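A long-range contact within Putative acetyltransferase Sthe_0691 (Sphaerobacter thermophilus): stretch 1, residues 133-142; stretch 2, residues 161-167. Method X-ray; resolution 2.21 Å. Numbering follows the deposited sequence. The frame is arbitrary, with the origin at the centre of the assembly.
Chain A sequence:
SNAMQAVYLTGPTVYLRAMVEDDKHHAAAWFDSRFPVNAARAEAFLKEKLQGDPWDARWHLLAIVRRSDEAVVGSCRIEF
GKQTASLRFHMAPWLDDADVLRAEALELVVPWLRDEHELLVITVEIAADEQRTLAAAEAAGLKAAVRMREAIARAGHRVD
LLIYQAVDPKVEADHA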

# COMPACT_ATOMS: atom_id res chain seq x y z
N THR A 133 -14.18 -16.44 27.13
CA THR A 133 -12.74 -16.40 27.35
C THR A 133 -12.40 -15.58 28.62
O THR A 133 -11.58 -15.99 29.43
CB THR A 133 -11.99 -15.88 26.10
OG1 THR A 133 -12.42 -16.64 24.95
CG2 THR A 133 -10.48 -16.02 26.25
N LEU A 134 -13.06 -14.44 28.80
CA LEU A 134 -12.88 -13.69 30.05
C LEU A 134 -13.24 -14.56 31.26
O LEU A 134 -12.51 -14.57 32.27
CB LEU A 134 -13.73 -12.42 30.04
CG LEU A 134 -13.28 -11.38 29.01
CD1 LEU A 134 -14.36 -10.33 28.90
CD2 LEU A 134 -11.92 -10.75 29.39
N ALA A 135 -14.36 -15.28 31.16
CA ALA A 135 -14.81 -16.10 32.29
C ALA A 135 -13.82 -17.24 32.54
O ALA A 135 -13.56 -17.57 33.70
CB ALA A 135 -16.22 -16.62 32.06
N ALA A 136 -13.27 -17.82 31.47
CA ALA A 136 -12.27 -18.88 31.64
C ALA A 136 -11.06 -18.33 32.37
O ALA A 136 -10.51 -19.00 33.23
CB ALA A 136 -11.86 -19.49 30.29
N ALA A 137 -10.65 -17.11 32.05
CA ALA A 137 -9.47 -16.52 32.66
C ALA A 137 -9.68 -16.28 34.15
O ALA A 137 -8.81 -16.58 34.97
CB ALA A 137 -9.10 -15.22 31.96
N GLU A 138 -10.85 -15.74 34.48
CA GLU A 138 -11.21 -15.52 35.87
C GLU A 138 -11.21 -16.83 36.66
O GLU A 138 -10.62 -16.87 37.74
CB GLU A 138 -12.54 -14.76 35.97
CG GLU A 138 -12.32 -13.27 35.76
CD GLU A 138 -13.48 -12.56 35.06
OE1 GLU A 138 -14.60 -13.15 34.94
OE2 GLU A 138 -13.26 -11.41 34.63
N ALA A 139 -11.81 -17.89 36.12
CA ALA A 139 -11.81 -19.18 36.80
C ALA A 139 -10.41 -19.80 36.91
O ALA A 139 -10.12 -20.52 37.85
CB ALA A 139 -12.81 -20.18 36.15
N ALA A 140 -9.53 -19.48 35.96
CA ALA A 140 -8.13 -19.91 36.07
C ALA A 140 -7.31 -19.06 37.07
O ALA A 140 -6.11 -19.31 37.25
CB ALA A 140 -7.47 -19.90 34.71
N GLY A 141 -7.93 -18.07 37.70
CA GLY A 141 -7.25 -17.28 38.72
C GLY A 141 -6.44 -16.12 38.15
O GLY A 141 -5.61 -15.55 38.85
N LEU A 142 -6.68 -15.77 36.88
CA LEU A 142 -6.13 -14.57 36.29
C LEU A 142 -7.04 -13.38 36.61
O LEU A 142 -8.26 -13.56 36.81
CB LEU A 142 -6.01 -14.70 34.76
CG LEU A 142 -5.23 -15.88 34.17
CD1 LEU A 142 -5.24 -15.82 32.62
CD2 LEU A 142 -3.82 -15.84 34.67
N LEU A 161 -8.93 -4.00 24.36
CA LEU A 161 -8.13 -5.19 24.64
C LEU A 161 -7.80 -5.18 26.12
O LEU A 161 -7.31 -4.16 26.65
CB LEU A 161 -6.84 -5.19 23.83
CG LEU A 161 -6.01 -6.47 24.02
CD1 LEU A 161 -6.85 -7.70 23.58
CD2 LEU A 161 -4.63 -6.41 23.30
N LEU A 162 -8.03 -6.30 26.79
CA LEU A 162 -7.72 -6.43 28.20
C LEU A 162 -6.55 -7.35 28.34
O LEU A 162 -6.40 -8.27 27.55
CB LEU A 162 -8.92 -7.01 28.96
CG LEU A 162 -10.24 -6.23 28.85
CD1 LEU A 162 -11.37 -6.88 29.69
CD2 LEU A 162 -10.00 -4.81 29.28
N ILE A 163 -5.69 -7.09 29.33
CA ILE A 163 -4.58 -7.98 29.64
C ILE A 163 -4.82 -8.57 31.02
O ILE A 163 -4.88 -7.84 32.03
CB ILE A 163 -3.23 -7.24 29.68
CG1 ILE A 163 -3.03 -6.38 28.43
CG2 ILE A 163 -2.09 -8.24 29.91
CD1 ILE A 163 -2.83 -7.18 27.14
N TYR A 164 -4.96 -9.89 31.05
CA TYR A 164 -5.20 -10.62 32.29
C TYR A 164 -3.87 -11.21 32.73
O TYR A 164 -3.09 -11.67 31.90
CB TYR A 164 -6.23 -11.74 32.07
CG TYR A 164 -7.65 -11.29 32.31
CD1 TYR A 164 -8.25 -10.36 31.46
CD2 TYR A 164 -8.38 -11.77 33.39
CE1 TYR A 164 -9.54 -9.92 31.69
CE2 TYR A 164 -9.70 -11.34 33.62
CZ TYR A 164 -10.26 -10.43 32.76
OH TYR A 164 -11.55 -9.98 32.94
N GLN A 165 -3.65 -11.20 34.05
CA GLN A 165 -2.39 -11.68 34.63
C GLN A 165 -2.60 -12.45 35.92
O GLN A 165 -3.56 -12.21 36.66
CB GLN A 165 -1.45 -10.50 34.90
CG GLN A 165 -0.90 -9.87 33.61
CD GLN A 165 0.27 -8.91 33.87
OE1 GLN A 165 0.08 -7.81 34.41
NE2 GLN A 165 1.47 -9.32 33.49
N ALA A 166 -1.71 -13.40 36.16
CA ALA A 166 -1.47 -13.87 37.51
C ALA A 166 -0.01 -13.60 37.79
O ALA A 166 0.89 -13.91 36.97
CB ALA A 166 -1.80 -15.33 37.66
N VAL A 167 0.23 -12.98 38.94
CA VAL A 167 1.56 -12.61 39.36
C VAL A 167 1.82 -13.17 40.76
O VAL A 167 1.10 -12.85 41.72
CB VAL A 167 1.75 -11.08 39.32
CG1 VAL A 167 3.15 -10.68 39.83
CG2 VAL A 167 1.49 -10.52 37.90

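Residues 133-139 are the last turns of a helix, and residues 161-167 belong to a strand. Both elements begin earlier in the chain. They run nearly parallel, with 13° between their N-to-C directions, and their axes approach to 9.6 Å. That spacing leaves room for one layer of side chains between them.

The helix closes with a Schellman motif. Gly141 N bonds back to Glu138 O at 2.9 Å, and Leu142 N bonds back to Ala137 O at 3.0 Å. Gly141 takes a positive phi of 85°. A CB there would be jammed against the carbonyl O of Ala140, so glycine suits the position. Past this turn the chain comes close to the strand: Leu142 CA lies 4.9 Å from Ala166 CA. Here Leu142 CA also makes a CA-H...O contact with Gln165 O at 3.5 Å. No backbone hydrogen bond joins the two stretches.

Along the strand, the CA-to-CB bonds of Leu162, Tyr164 and Ala166 point toward the helix stretch. That of Gln165 points away, and its side-chain amide is hydrogen-bonded elsewhere in the structure.

Tyr164 is the centre of the contact. It has the largest area covered by the other stretch, 114 Å² of its surface. Its ring reaches across the helix, and its OH donates a hydrogen bond to Glu138 OE2 at 2.8 Å. This is the sole hydrogen bond across the stretches. Glu138 is exposed and its CA-to-CB bond points sideways, but the long side chain brings the carboxylate to the edge of the ring. The phenol thus combines an apolar ring for packing with a polar end for the carboxylate.

Apolar side chains also pack on the ring. Leu134 CD2 lies 3.4 Å from Tyr164 CE1 and 3.9 Å from Leu162 CD1, so one methyl touches two strand residues. Leu134 also starts sideways, and its end comes nearer the strand. Ala137 points toward the strand, with its CB 3.8 Å from Tyr164 CD2. Its small methyl fits the close approach of the ring. Leu142 C lies at the ring edge, 3.8 Å from Tyr164 CD2.

Leu142 packs the far end of the contact. It is buried, with 79 Å² covered by the strand. Its CB lies 4.0 Å from Tyr164 CB, and its CD2 lies 3.6 Å from Ala166 CB. The short side chain of Ala166 fits beside this leucine. Together the two stretches bury 370 Å², mostly through apolar packing around one tyrosine.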